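Local coordinates for protein sialidase B (Streptococcus pneumoniae serotype 4, PDB 4XJW) that cleaves terminal sialic acids from alpha-2,3-, alpha-2,6- and alpha-2,8-linked oligosaccharides, glycoproteins and glycolipids as a family 33 glycoside hydrolase, at residues H231-I237 with Q280-S286; D306-A310 with V406-D410; T201-Y205 with E265-W270. The protein carries 1 engineered substitution. All blocks are in the same frame, centred on the assembly; numbering follows the deposited sequence.

Interaction 1. Residues H231-I237 with Q280-S286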
ATOM      1  N   HIS A 231      -1.253   5.996  -7.408  1.00  9.08           N
ATOM      2  CA  HIS A 231      -1.622   7.385  -7.108  1.00 10.81           C
ATOM      3  C   HIS A 231      -2.750   7.526  -6.078  1.00 11.93           C
ATOM      4  O   HIS A 231      -3.723   6.756  -6.088  1.00 10.84           O
ATOM      5  CB  HIS A 231      -2.086   8.118  -8.368  1.00 12.06           C
ATOM      6  CG  HIS A 231      -1.053   8.233  -9.440  1.00 11.36           C
ATOM      7  ND1 HIS A 231       0.231   8.681  -9.207  1.00 10.13           N
ATOM      8  CD2 HIS A 231      -1.128   7.987 -10.772  1.00 11.76           C
ATOM      9  CE1 HIS A 231       0.905   8.696 -10.344  1.00 11.20           C
ATOM     10  NE2 HIS A 231       0.098   8.282 -11.309  1.00  9.11           N
ATOM     11  N   ASP A 232      -2.634   8.529  -5.210  1.00 10.63           N
ATOM     12  CA  ASP A 232      -3.760   8.924  -4.376  1.00  9.77           C
ATOM     13  C   ASP A 232      -4.884   9.445  -5.277  1.00 11.37           C
ATOM     14  O   ASP A 232      -4.654   9.755  -6.453  1.00 13.09           O
ATOM     15  CB  ASP A 232      -3.402  10.076  -3.426  1.00 12.20           C
ATOM     16  CG  ASP A 232      -2.334   9.727  -2.404  1.00 16.77           C
ATOM     17  OD1 ASP A 232      -1.909   8.566  -2.312  1.00 15.14           O
ATOM     18  OD2 ASP A 232      -1.902  10.669  -1.691  1.00 23.45           O
ATOM     19  N   SER A 233      -6.078   9.592  -4.718  1.00 11.00           N
ATOM     20  CA  SER A 233      -7.182  10.270  -5.400  1.00 10.09           C
ATOM     21  C   SER A 233      -6.722  11.641  -5.927  1.00 12.12           C
ATOM     22  O   SER A 233      -5.894  12.275  -5.277  1.00 13.36           O
ATOM     23  CB  SER A 233      -8.348  10.455  -4.434  1.00  9.80           C
ATOM     24  OG  SER A 233      -8.795   9.203  -3.943  1.00 12.33           O
ATOM     25  N   LYS A 234      -7.229  12.120  -7.074  1.00 13.55           N
ATOM     26  CA  LYS A 234      -8.265  11.478  -7.884  1.00 12.78           C
ATOM     27  C   LYS A 234      -7.746  10.194  -8.538  1.00 12.57           C
ATOM     28  O   LYS A 234      -6.617  10.139  -9.027  1.00 13.06           O
ATOM     29  CB  LYS A 234      -8.740  12.462  -8.970  1.00 14.11           C
ATOM     30  CG  LYS A 234      -7.625  12.924  -9.909  1.00 15.48           C
ATOM     31  CD  LYS A 234      -8.062  14.025 -10.873  1.00 16.67           C
ATOM     32  CE  LYS A 234      -6.887  14.433 -11.757  1.00 22.96           C
ATOM     33  NZ  LYS A 234      -7.280  15.213 -12.965  1.00 36.26           N
ATOM     34  N   SER A 235      -8.572   9.158  -8.509  1.00 10.76           N
ATOM     35  CA  SER A 235      -8.239   7.895  -9.153  1.00 11.85           C
ATOM     36  C   SER A 235      -9.471   7.002  -9.103  1.00  8.75           C
ATOM     37  O   SER A 235     -10.566   7.461  -8.757  1.00 10.83           O
ATOM     38  CB  SER A 235      -7.089   7.215  -8.412  1.00 11.40           C
ATOM     39  OG  SER A 235      -6.540   6.160  -9.179  1.00 10.54           O
ATOM     40  N   LYS A 236      -9.300   5.726  -9.443  1.00  8.74           N
ATOM     41  CA  LYS A 236     -10.266   4.713  -9.029  1.00  9.41           C
ATOM     42  C   LYS A 236      -9.611   3.917  -7.914  1.00  9.51           C
ATOM     43  O   LYS A 236      -8.550   3.292  -8.100  1.00  8.94           O
ATOM     44  CB  LYS A 236     -10.702   3.770 -10.153  1.00 11.44           C
ATOM     45  CG  LYS A 236     -11.707   2.736  -9.621  1.00 12.12           C
ATOM     46  CD  LYS A 236     -12.102   1.671 -10.641  1.00 13.34           C
ATOM     47  CE  LYS A 236     -12.972   0.612  -9.959  1.00 11.73           C
ATOM     48  NZ  LYS A 236     -14.193   1.203  -9.324  1.00 15.44           N
ATOM     49  N   ILE A 237     -10.228   3.979  -6.742  1.00  8.58           N
ATOM     50  CA  ILE A 237      -9.777   3.213  -5.590  1.00 10.39           C
ATOM     51  C   ILE A 237     -10.996   2.701  -4.839  1.00 10.31           C
ATOM     52  O   ILE A 237     -11.956   3.451  -4.651  1.00  9.80           O
ATOM     53  CB  ILE A 237      -8.952   4.090  -4.619  1.00 10.87           C
ATOM     54  CG1 ILE A 237      -7.788   4.772  -5.339  1.00 11.63           C
ATOM     55  CG2 ILE A 237      -8.490   3.255  -3.413  1.00 10.75           C
ATOM     56  CD1 ILE A 237      -7.131   5.893  -4.523  1.00 10.10           C
ATOM     57  N   GLN A 280      -3.147   9.663 -14.595  1.00 12.09           N
ATOM     58  CA  GLN A 280      -4.005   9.520 -13.434  1.00 11.60           C
ATOM     59  C   GLN A 280      -5.458   9.463 -13.873  1.00 13.88           C
ATOM     60  O   GLN A 280      -5.903  10.319 -14.627  1.00 15.17           O
ATOM     61  CB  GLN A 280      -3.766  10.718 -12.516  1.00 13.67           C
ATOM     62  CG  GLN A 280      -4.506  10.691 -11.212  1.00 15.30           C
ATOM     63  CD  GLN A 280      -4.078  11.819 -10.290  1.00 15.56           C
ATOM     64  OE1 GLN A 280      -3.644  12.876 -10.750  1.00 20.76           O
ATOM     65  NE2 GLN A 280      -4.176  11.589  -8.980  1.00 14.14           N
ATOM     66  N   ILE A 281      -6.192   8.446 -13.423  1.00  9.88           N
ATOM     67  CA  ILE A 281      -7.602   8.320 -13.751  1.00 12.99           C
ATOM     68  C   ILE A 281      -8.317   9.536 -13.179  1.00 14.83           C
ATOM     69  O   ILE A 281      -8.255   9.796 -11.981  1.00 12.51           O
ATOM     70  CB  ILE A 281      -8.225   7.039 -13.171  1.00 10.51           C
ATOM     71  CG1 ILE A 281      -7.512   5.793 -13.705  1.00 11.68           C
ATOM     72  CG2 ILE A 281      -9.732   7.002 -13.495  1.00 12.04           C
ATOM     73  CD1 ILE A 281      -8.106   4.453 -13.218  1.00 11.82           C
ATOM     74  N   SER A 282      -8.977  10.294 -14.043  1.00 11.62           N
ATOM     75  CA  SER A 282      -9.426  11.625 -13.662  1.00 14.13           C
ATOM     76  C   SER A 282     -10.932  11.841 -13.632  1.00 13.18           C
ATOM     77  O   SER A 282     -11.385  12.921 -13.257  1.00 15.59           O
ATOM     78  CB  SER A 282      -8.761  12.677 -14.551  1.00 17.26           C
ATOM     79  OG  SER A 282      -7.359  12.673 -14.382  1.00 18.29           O
ATOM     80  N   GLY A 283     -11.707  10.824 -14.006  1.00 12.37           N
ATOM     81  CA  GLY A 283     -13.155  10.943 -13.996  1.00 14.47           C
ATOM     82  C   GLY A 283     -13.885   9.991 -13.059  1.00 12.59           C
ATOM     83  O   GLY A 283     -15.113   9.904 -13.104  1.00 13.92           O
ATOM     84  N   SER A 284     -13.135   9.297 -12.203  1.00 11.84           N
ATOM     85  CA  SER A 284     -13.695   8.280 -11.306  1.00 10.84           C
ATOM     86  C   SER A 284     -13.887   8.771  -9.888  1.00  9.74           C
ATOM     87  O   SER A 284     -13.086   9.550  -9.367  1.00 12.40           O
ATOM     88  CB  SER A 284     -12.786   7.054 -11.271  1.00 12.30           C
ATOM     89  OG  SER A 284     -13.312   6.052 -10.408  1.00 11.25           O
ATOM     90  N   ALA A 285     -14.961   8.300  -9.258  1.00 12.20           N
ATOM     91  CA  ALA A 285     -15.119   8.455  -7.811  1.00 12.58           C
ATOM     92  C   ALA A 285     -14.174   7.462  -7.125  1.00 12.53           C
ATOM     93  O   ALA A 285     -13.728   6.484  -7.736  1.00 12.32           O
ATOM     94  CB  ALA A 285     -16.567   8.213  -7.412  1.00 11.64           C
ATOM     95  N   SER A 286     -13.847   7.714  -5.862  1.00 10.67           N
ATOM     96  CA  SER A 286     -12.951   6.815  -5.150  1.00 10.95           C
ATOM     97  C   SER A 286     -13.153   6.882  -3.643  1.00 10.09           C
ATOM     98  O   SER A 286     -13.762   7.817  -3.118  1.00 12.37           O
ATOM     99  CB  SER A 286     -11.489   7.105  -5.499  1.00 10.92           C
ATOM    100  OG  SER A 286     -11.123   8.433  -5.112  1.00 12.62           O
TER
HETATM  101  O   HOH W   1      -3.706  13.532  -6.652  1.00 27.67           O
HETATM  102  O   HOH W   2      -4.851   6.923 -11.305  1.00 12.90           O
HETATM  103  O   HOH W   3     -11.393  10.276  -7.226  1.00 13.32           O
HETATM  104  O   HOH W   4     -15.078   3.835 -10.177  1.00 16.27           O

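Interaction 2. Residues D306-A310 with V406-D410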
ATOM      1  N   ASP A 306     -12.278   7.919   3.682  1.00 10.36           N
ATOM      2  CA  ASP A 306     -12.624   9.145   2.967  1.00 12.22           C
ATOM      3  C   ASP A 306     -13.375   8.770   1.698  1.00 11.16           C
ATOM      4  O   ASP A 306     -13.082   7.737   1.087  1.00 11.28           O
ATOM      5  CB  ASP A 306     -11.389   9.931   2.527  1.00 12.76           C
ATOM      6  CG  ASP A 306     -10.453  10.305   3.669  1.00 16.08           C
ATOM      7  OD1 ASP A 306     -10.899  10.463   4.820  1.00 14.54           O
ATOM      8  OD2 ASP A 306      -9.244  10.468   3.375  1.00 16.81           O
ATOM      9  N   VAL A 307     -14.317   9.622   1.289  1.00 11.43           N
ATOM     10  CA  VAL A 307     -15.006   9.435   0.007  1.00 11.00           C
ATOM     11  C   VAL A 307     -14.735  10.627  -0.885  1.00 12.89           C
ATOM     12  O   VAL A 307     -14.879  11.774  -0.456  1.00 13.35           O
ATOM     13  CB  VAL A 307     -16.523   9.305   0.183  1.00 19.03           C
ATOM     14  CG1 VAL A 307     -17.162   8.852  -1.131  1.00 16.31           C
ATOM     15  CG2 VAL A 307     -16.827   8.325   1.279  1.00 18.30           C
ATOM     16  N   MET A 308     -14.355  10.342  -2.127  1.00 11.49           N
ATOM     17  CA  MET A 308     -14.074  11.364  -3.136  1.00 11.93           C
ATOM     18  C   MET A 308     -15.043  11.265  -4.306  1.00 14.95           C
ATOM     19  O   MET A 308     -15.159  10.215  -4.941  1.00 12.74           O
ATOM     20  CB  MET A 308     -12.658  11.189  -3.667  1.00 15.04           C
ATOM     21  CG  MET A 308     -11.575  11.315  -2.616  1.00 15.81           C
ATOM     22  SD  MET A 308     -11.407  13.011  -2.024  1.00 18.74           S
ATOM     23  CE  MET A 308     -10.151  12.789  -0.763  1.00 23.63           C
ATOM     24  N   PRO A 309     -15.743  12.364  -4.612  1.00 14.63           N
ATOM     25  CA  PRO A 309     -16.563  12.413  -5.821  1.00 13.75           C
ATOM     26  C   PRO A 309     -15.708  12.282  -7.080  1.00 12.67           C
ATOM     27  O   PRO A 309     -14.477  12.404  -7.030  1.00 13.22           O
ATOM     28  CB  PRO A 309     -17.182  13.816  -5.764  1.00 13.85           C
ATOM     29  CG  PRO A 309     -17.146  14.195  -4.305  1.00 18.91           C
ATOM     30  CD  PRO A 309     -15.844  13.606  -3.830  1.00 16.86           C
ATOM     31  N   ALA A 310     -16.366  12.033  -8.208  1.00 13.49           N
ATOM     32  CA  ALA A 310     -15.669  11.858  -9.477  1.00 13.64           C
ATOM     33  C   ALA A 310     -14.641  12.956  -9.738  1.00 12.69           C
ATOM     34  O   ALA A 310     -14.953  14.140  -9.676  1.00 14.64           O
ATOM     35  CB  ALA A 310     -16.656  11.777 -10.618  1.00 16.06           C
ATOM     36  N   VAL A 406     -24.792   9.669  -7.009  1.00 15.52           N
ATOM     37  CA  VAL A 406     -24.570  11.107  -6.902  1.00 15.45           C
ATOM     38  C   VAL A 406     -23.089  11.483  -6.802  1.00 16.79           C
ATOM     39  O   VAL A 406     -22.736  12.655  -6.922  1.00 16.27           O
ATOM     40  CB  VAL A 406     -25.353  11.743  -5.726  1.00 13.51           C
ATOM     41  CG1 VAL A 406     -26.848  11.588  -5.932  1.00 17.92           C
ATOM     42  CG2 VAL A 406     -24.906  11.147  -4.387  1.00 15.98           C
ATOM     43  N   PHE A 407     -22.230  10.488  -6.587  1.00 14.35           N
ATOM     44  CA  PHE A 407     -20.786  10.708  -6.569  1.00 12.82           C
ATOM     45  C   PHE A 407     -20.126  10.582  -7.950  1.00 14.70           C
ATOM     46  O   PHE A 407     -18.912  10.768  -8.087  1.00 13.67           O
ATOM     47  CB  PHE A 407     -20.131   9.742  -5.570  1.00 14.00           C
ATOM     48  CG  PHE A 407     -20.283  10.171  -4.134  1.00 14.13           C
ATOM     49  CD1 PHE A 407     -21.407   9.812  -3.402  1.00 15.68           C
ATOM     50  CD2 PHE A 407     -19.304  10.943  -3.524  1.00 15.16           C
ATOM     51  CE1 PHE A 407     -21.545  10.214  -2.078  1.00 17.21           C
ATOM     52  CE2 PHE A 407     -19.443  11.361  -2.200  1.00 16.14           C
ATOM     53  CZ  PHE A 407     -20.554  10.989  -1.486  1.00 14.76           C
ATOM     54  N   TYR A 408     -20.928  10.303  -8.977  1.00 13.40           N
ATOM     55  CA  TYR A 408     -20.396  10.000 -10.304  1.00 13.79           C
ATOM     56  C   TYR A 408     -20.368  11.212 -11.231  1.00 15.84           C
ATOM     57  O   TYR A 408     -21.173  12.137 -11.092  1.00 15.06           O
ATOM     58  CB  TYR A 408     -21.216   8.913 -11.000  1.00 14.15           C
ATOM     59  CG  TYR A 408     -21.174   7.534 -10.385  1.00 13.57           C
ATOM     60  CD1 TYR A 408     -20.360   7.240  -9.296  1.00 15.16           C
ATOM     61  CD2 TYR A 408     -21.957   6.519 -10.913  1.00 15.36           C
ATOM     62  CE1 TYR A 408     -20.335   5.955  -8.754  1.00 15.24           C
ATOM     63  CE2 TYR A 408     -21.939   5.251 -10.382  1.00 14.62           C
ATOM     64  CZ  TYR A 408     -21.135   4.970  -9.303  1.00 14.39           C
ATOM     65  OH  TYR A 408     -21.154   3.681  -8.797  1.00 14.87           O
ATOM     66  N   LYS A 409     -19.462  11.164 -12.198  1.00 12.73           N
ATOM     67  CA  LYS A 409     -19.304  12.245 -13.173  1.00 13.35           C
ATOM     68  C   LYS A 409     -20.552  12.381 -14.047  1.00 17.40           C
ATOM     69  O   LYS A 409     -20.956  13.489 -14.386  1.00 18.01           O
ATOM     70  CB  LYS A 409     -18.080  11.971 -14.043  1.00 14.65           C
ATOM     71  CG  LYS A 409     -17.911  12.921 -15.223  1.00 17.62           C
ATOM     72  CD  LYS A 409     -16.667  12.545 -16.009  1.00 19.14           C
ATOM     73  CE  LYS A 409     -16.458  13.459 -17.201  1.00 28.88           C
ATOM     74  NZ  LYS A 409     -15.235  13.095 -17.975  1.00 35.10           N
ATOM     75  N   ASP A 410     -21.179  11.254 -14.372  1.00 15.92           N
ATOM     76  CA  ASP A 410     -22.298  11.242 -15.315  1.00 17.89           C
ATOM     77  C   ASP A 410     -23.677  11.422 -14.670  1.00 17.45           C
ATOM     78  O   ASP A 410     -24.701  11.352 -15.359  1.00 21.17           O
ATOM     79  CB  ASP A 410     -22.295   9.944 -16.135  1.00 19.89           C
ATOM     80  CG  ASP A 410     -21.135   9.856 -17.115  1.00 18.34           C
ATOM     81  OD1 ASP A 410     -20.247  10.735 -17.111  1.00 21.97           O
ATOM     82  OD2 ASP A 410     -21.118   8.870 -17.891  1.00 19.61           O
TER

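Interaction 3. Residues T201-Y205 with E265-W270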
ATOM      1  N   THR A 201     -10.125  -8.522  -6.062  1.00 12.88           N
ATOM      2  CA  THR A 201     -10.312  -7.075  -6.197  1.00 11.29           C
ATOM      3  C   THR A 201     -10.080  -6.601  -7.624  1.00 11.46           C
ATOM      4  O   THR A 201     -10.647  -5.588  -8.044  1.00 11.26           O
ATOM      5  CB  THR A 201      -9.393  -6.245  -5.264  1.00 12.01           C
ATOM      6  OG1 THR A 201      -8.023  -6.346  -5.686  1.00 11.99           O
ATOM      7  CG2 THR A 201      -9.533  -6.685  -3.815  1.00 13.54           C
ATOM      8  N   GLN A 202      -9.254  -7.350  -8.354  1.00  9.70           N
ATOM      9  CA  GLN A 202      -8.781  -6.972  -9.686  1.00  9.50           C
ATOM     10  C   GLN A 202      -8.052  -5.631  -9.730  1.00 12.40           C
ATOM     11  O   GLN A 202      -7.847  -5.056 -10.801  1.00 14.61           O
ATOM     12  CB  GLN A 202      -9.911  -7.045 -10.716  1.00 13.28           C
ATOM     13  CG  GLN A 202     -10.371  -8.478 -10.967  1.00 13.62           C
ATOM     14  CD  GLN A 202      -9.314  -9.331 -11.658  1.00 17.62           C
ATOM     15  OE1 GLN A 202      -8.680 -10.197 -11.039  1.00 19.83           O
ATOM     16  NE2 GLN A 202      -9.136  -9.112 -12.952  1.00 18.77           N
ATOM     17  N   ALA A 203      -7.629  -5.144  -8.569  1.00  9.82           N
ATOM     18  CA  ALA A 203      -6.704  -4.020  -8.574  1.00  9.82           C
ATOM     19  C   ALA A 203      -5.297  -4.556  -8.684  1.00  8.42           C
ATOM     20  O   ALA A 203      -4.942  -5.551  -8.051  1.00 13.36           O
ATOM     21  CB  ALA A 203      -6.848  -3.191  -7.312  1.00 10.43           C
ATOM     22  N   ASN A 204      -4.478  -3.887  -9.480  1.00 10.69           N
ATOM     23  CA  ASN A 204      -3.095  -4.297  -9.617  1.00  9.25           C
ATOM     24  C   ASN A 204      -2.204  -3.684  -8.544  1.00  9.51           C
ATOM     25  O   ASN A 204      -1.045  -4.077  -8.412  1.00 10.57           O
ATOM     26  CB  ASN A 204      -2.575  -3.944 -11.018  1.00  9.92           C
ATOM     27  CG  ASN A 204      -1.359  -4.773 -11.433  1.00 13.21           C
ATOM     28  OD1 ASN A 204      -1.178  -5.919 -11.004  1.00 12.37           O
ATOM     29  ND2 ASN A 204      -0.519  -4.190 -12.287  1.00 12.11           N
ATOM     30  N   TYR A 205      -2.745  -2.739  -7.765  1.00  9.55           N
ATOM     31  CA  TYR A 205      -1.942  -2.001  -6.775  1.00  8.42           C
ATOM     32  C   TYR A 205      -2.673  -1.893  -5.449  1.00  9.24           C
ATOM     33  O   TYR A 205      -3.904  -1.885  -5.416  1.00  8.75           O
ATOM     34  CB  TYR A 205      -1.567  -0.609  -7.305  1.00  8.87           C
ATOM     35  CG  TYR A 205      -0.957  -0.700  -8.684  1.00  9.47           C
ATOM     36  CD1 TYR A 205       0.396  -1.013  -8.847  1.00  8.26           C
ATOM     37  CD2 TYR A 205      -1.754  -0.574  -9.811  1.00 10.80           C
ATOM     38  CE1 TYR A 205       0.952  -1.151 -10.115  1.00 10.38           C
ATOM     39  CE2 TYR A 205      -1.215  -0.711 -11.078  1.00 11.01           C
ATOM     40  CZ  TYR A 205       0.122  -1.005 -11.221  1.00  8.46           C
ATOM     41  OH  TYR A 205       0.626  -1.159 -12.483  1.00 11.70           O
ATOM     42  N   GLU A 265     -13.600  -2.362 -12.701  1.00 17.97           N
ATOM     43  CA  GLU A 265     -12.460  -2.861 -11.941  1.00 14.64           C
ATOM     44  C   GLU A 265     -11.492  -3.540 -12.906  1.00 16.18           C
ATOM     45  O   GLU A 265     -11.710  -4.693 -13.305  1.00 18.96           O
ATOM     46  CB  GLU A 265     -12.930  -3.846 -10.868  1.00 15.41           C
ATOM     47  CG  GLU A 265     -13.824  -3.219  -9.798  1.00 19.44           C
ATOM     48  CD  GLU A 265     -14.919  -4.174  -9.326  1.00 25.94           C
ATOM     49  OE1 GLU A 265     -14.846  -5.382  -9.652  1.00 30.44           O
ATOM     50  OE2 GLU A 265     -15.848  -3.715  -8.636  1.00 25.46           O
ATOM     51  N   GLN A 266     -10.438  -2.828 -13.296  1.00 15.93           N
ATOM     52  CA  GLN A 266      -9.492  -3.333 -14.285  1.00 13.94           C
ATOM     53  C   GLN A 266      -8.121  -3.557 -13.683  1.00 15.69           C
ATOM     54  O   GLN A 266      -7.602  -2.691 -12.974  1.00 13.77           O
ATOM     55  CB  GLN A 266      -9.311  -2.321 -15.413  1.00 15.35           C
ATOM     56  CG  GLN A 266     -10.398  -2.285 -16.446  1.00 20.11           C
ATOM     57  CD  GLN A 266     -10.195  -1.135 -17.403  1.00 16.63           C
ATOM     58  OE1 GLN A 266     -10.708  -0.045 -17.184  1.00 16.61           O
ATOM     59  NE2 GLN A 266      -9.428  -1.368 -18.464  1.00 24.87           N
ATOM     60  N   LEU A 267      -7.535  -4.703 -14.008  1.00 13.40           N
ATOM     61  CA  LEU A 267      -6.161  -5.018 -13.653  1.00 12.00           C
ATOM     62  C   LEU A 267      -5.284  -4.424 -14.757  1.00 17.31           C
ATOM     63  O   LEU A 267      -5.153  -5.003 -15.836  1.00 18.81           O
ATOM     64  CB  LEU A 267      -6.001  -6.544 -13.552  1.00 15.55           C
ATOM     65  CG  LEU A 267      -4.826  -7.158 -12.793  1.00 17.73           C
ATOM     66  CD1 LEU A 267      -4.913  -6.835 -11.324  1.00 15.36           C
ATOM     67  CD2 LEU A 267      -4.789  -8.679 -12.993  1.00 18.42           C
ATOM     68  N   VAL A 268      -4.708  -3.253 -14.498  1.00 12.25           N
ATOM     69  CA  VAL A 268      -3.964  -2.522 -15.521  1.00 13.86           C
ATOM     70  C   VAL A 268      -2.504  -2.407 -15.125  1.00 13.20           C
ATOM     71  O   VAL A 268      -2.181  -2.131 -13.964  1.00 12.97           O
ATOM     72  CB  VAL A 268      -4.524  -1.094 -15.720  1.00 16.42           C
ATOM     73  CG1 VAL A 268      -3.850  -0.410 -16.902  1.00 14.34           C
ATOM     74  CG2 VAL A 268      -6.030  -1.141 -15.920  1.00 19.55           C
ATOM     75  N   TYR A 269      -1.618  -2.646 -16.082  1.00 13.68           N
ATOM     76  CA  TYR A 269      -0.216  -2.316 -15.901  1.00 13.03           C
ATOM     77  C   TYR A 269      -0.059  -0.813 -16.101  1.00 16.21           C
ATOM     78  O   TYR A 269      -0.161  -0.318 -17.220  1.00 17.35           O
ATOM     79  CB  TYR A 269       0.654  -3.058 -16.920  1.00 15.67           C
ATOM     80  CG  TYR A 269       2.070  -2.555 -16.901  1.00 22.05           C
ATOM     81  CD1 TYR A 269       2.970  -2.990 -15.932  1.00 18.57           C
ATOM     82  CD2 TYR A 269       2.505  -1.605 -17.829  1.00 25.30           C
ATOM     83  CE1 TYR A 269       4.269  -2.500 -15.897  1.00 25.47           C
ATOM     84  CE2 TYR A 269       3.797  -1.120 -17.804  1.00 25.29           C
ATOM     85  CZ  TYR A 269       4.676  -1.573 -16.836  1.00 27.62           C
ATOM     86  OH  TYR A 269       5.964  -1.083 -16.819  1.00 29.51           O
ATOM     87  N   TRP A 270       0.180  -0.085 -15.019  1.00 11.26           N
ATOM     88  CA  TRP A 270       0.333   1.360 -15.110  1.00 10.40           C
ATOM     89  C   TRP A 270       1.758   1.686 -15.526  1.00 11.90           C
ATOM     90  O   TRP A 270       2.710   1.134 -14.977  1.00 12.57           O
ATOM     91  CB  TRP A 270       0.001   2.021 -13.770  1.00 11.29           C
ATOM     92  CG  TRP A 270      -0.775   3.290 -13.945  1.00  9.21           C
ATOM     93  CD1 TRP A 270      -0.320   4.575 -13.772  1.00 10.91           C
ATOM     94  CD2 TRP A 270      -2.120   3.397 -14.404  1.00  8.38           C
ATOM     95  NE1 TRP A 270      -1.321   5.466 -14.060  1.00 11.89           N
ATOM     96  CE2 TRP A 270      -2.437   4.771 -14.449  1.00 10.84           C
ATOM     97  CE3 TRP A 270      -3.104   2.463 -14.753  1.00 10.88           C
ATOM     98  CZ2 TRP A 270      -3.706   5.230 -14.843  1.00 14.47           C
ATOM     99  CZ3 TRP A 270      -4.344   2.915 -15.134  1.00 13.75           C
ATOM    100  CH2 TRP A 270      -4.637   4.285 -15.184  1.00 12.17           C
TER
HETATM  101  O   HOH W   5      -5.321  -2.091 -11.701  1.00 11.44           O
HETATM  102  O   HOH W   6       3.154  -0.701 -12.985  1.00 12.29           O

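Interaction 1. Residues H231-I237 with Q280-S286
The amide of Q280 points at the backbone of D232, S233 and K234. Its CG stands anti to the backbone N (chi1 -176°) and the chain runs on extended, which carries NE2 to two carbonyl oxygens. NE2 gives weak, bent hydrogen bonds to K234 O at 2.8 Å and to D232 O at 3.2 Å. A water accepts from the same NE2 and donates to S233 O, so NE2 meets two carbonyls directly and the one between them through the water. The H231 ring lies obliquely to that amide, with their planes 51° apart. K234 follows a cis peptide bond and crosses the Q280 side chain at about a right angle. Its CG rests 3.7 Å from Q280 CD. The extended lysine then ends in a weak bond from NZ to S282 OG, 2.9 Å away.

The segment 231-237 is the loop between strands 219-226 and 237-244 of the catalytic beta-propeller domain. It holds D232, the probable proton acceptor, whose OD1 makes a salt bridge with R226. Segment 280-286 leads into strand 286-294.

Where strand 286-294 begins, S233 OG and S286 OG share a hydrogen bond of 2.7 Å. A water joins S286 OG to S235 N and S284 O. Another water links S235 OG to I281 N. S235 CA also makes a CA-H...O contact with I281 O at 3.4 Å. I281 CD1 packs 4.1 Å from K236 CB. The end of K236 leads away to a cation-pi contact with Y227, and a water still links its NZ to S284 OG.

Interaction 2. Residues D306-A310 with V406-D410
A single backbone hydrogen bond ties the two segments where P309-A310 meets F407: A310 N donates to F407 O over 2.8 Å, with an N-H...O angle of 146° and the donor nearly in line with the C=O bond. The side chain of F407 carries most of the remaining contact. Its CG lies anti to the carbonyl carbon (chi1 -78°), and the ring extends back along the end of the strand. V307 meets the CE2 end of this ring through its CG1 branch, which sits 3.6 Å from F407 CE2 and 4.0 Å from F407 CZ. The two side chains cross at about a right angle.

V307 belongs to strand 301-308, part of the sheet in which it lies between strands 286-294 and 420-426. Segment 406-410 comes from the loop between strands 400-403 and 413-414. Strand 413-414 pairs in a different antiparallel sheet. The contact thus joins the end of a propeller strand to the insertion of beta strands that follows it in the chain.

P309 approaches the F407 ring differently. Its backbone N lies at the ring edge, in the plane, and P309 CA is near that plane too. The proline CG is 4.0 Å from F407 CD2. Beyond the hydrogen bond, the methyl group of A310 presses against the next residues of the loop. A310 CB is 3.3 Å from K409 N and 3.7 Å from K409 CB. The extended K409 chain then leads away from the contact. Y408 also points away, and its OH bonds to the backbone N of N261.

Interaction 3. Residues T201-Y205 with E265-W270
This contact lies where the first propeller strand begins, close to the active-site end of the sialidase domain. Segment 201-205 leads into strand 205-213, which carries R207, a probable substrate-binding arginine. Segment 265-270 belongs to the long loop between strands 255-256 and 286-294.

The Y205 hydroxyl is the main polar link. W270 N donates to Y205 OH over 2.8 Å, and the N-H...O angle of 170° makes the bond nearly straight. The donor arrives at the edge of the tyrosine ring, close to its plane. W270 CB packs 4.0 Å from Y205 CZ, and the two side chains cross at about a right angle. A water donates to W270 O and also serves as acceptor for the Y205 hydroxyl, which therefore has a bond in each direction.

N204 lies over one face of the Y205 ring, with its CG offset toward the rim. Its CG is turned anti to the backbone N (chi1 -158°), and this brings ND2 to V268 O at 3.1 Å. That donor stands well above the carbonyl plane. N204 OD1 is held by S197 OG, so both ends of the amide are fixed. L267 reaches across from the other segment at about a right angle to N204. Its CD1 lies 3.5 Å from N204 N and 3.7 Å from N204 CB. One water links the backbones: it accepts from N204 N and V268 N and donates to Q266 O. At the start of the segment, T201 OG1 accepts from A203 N in an ST turn, and the same hydroxyl is hydrogen-bonded to D199 OD1.

T201 and E265 both pack on strands 237-244 and 255-256, while the W270 ring meets H642 and F388 edge-to-face and touches I281.

In the fold
Interactions 1 and 2 are buried, whereas interaction 3 is only partly so, with L267 and Y269 exposed. Interactions 1 and 3 both use the long loop between strands 255-256 and 286-294. They touch through I281 and W270, and through K236 and E265. Interactions 1 and 2 meet where strands 286-294 and 301-308 pair, at S286 and M308; A285 also packs on F407 O. Interactions 2 and 3 do not touch. Chemistry varies with place: 231-237/280-286 relies on serines, an amide and waters beside D232, 306-310/406-410 on apolar packing and one backbone bond, and 201-205/265-270 on side chains gripping loop backbone.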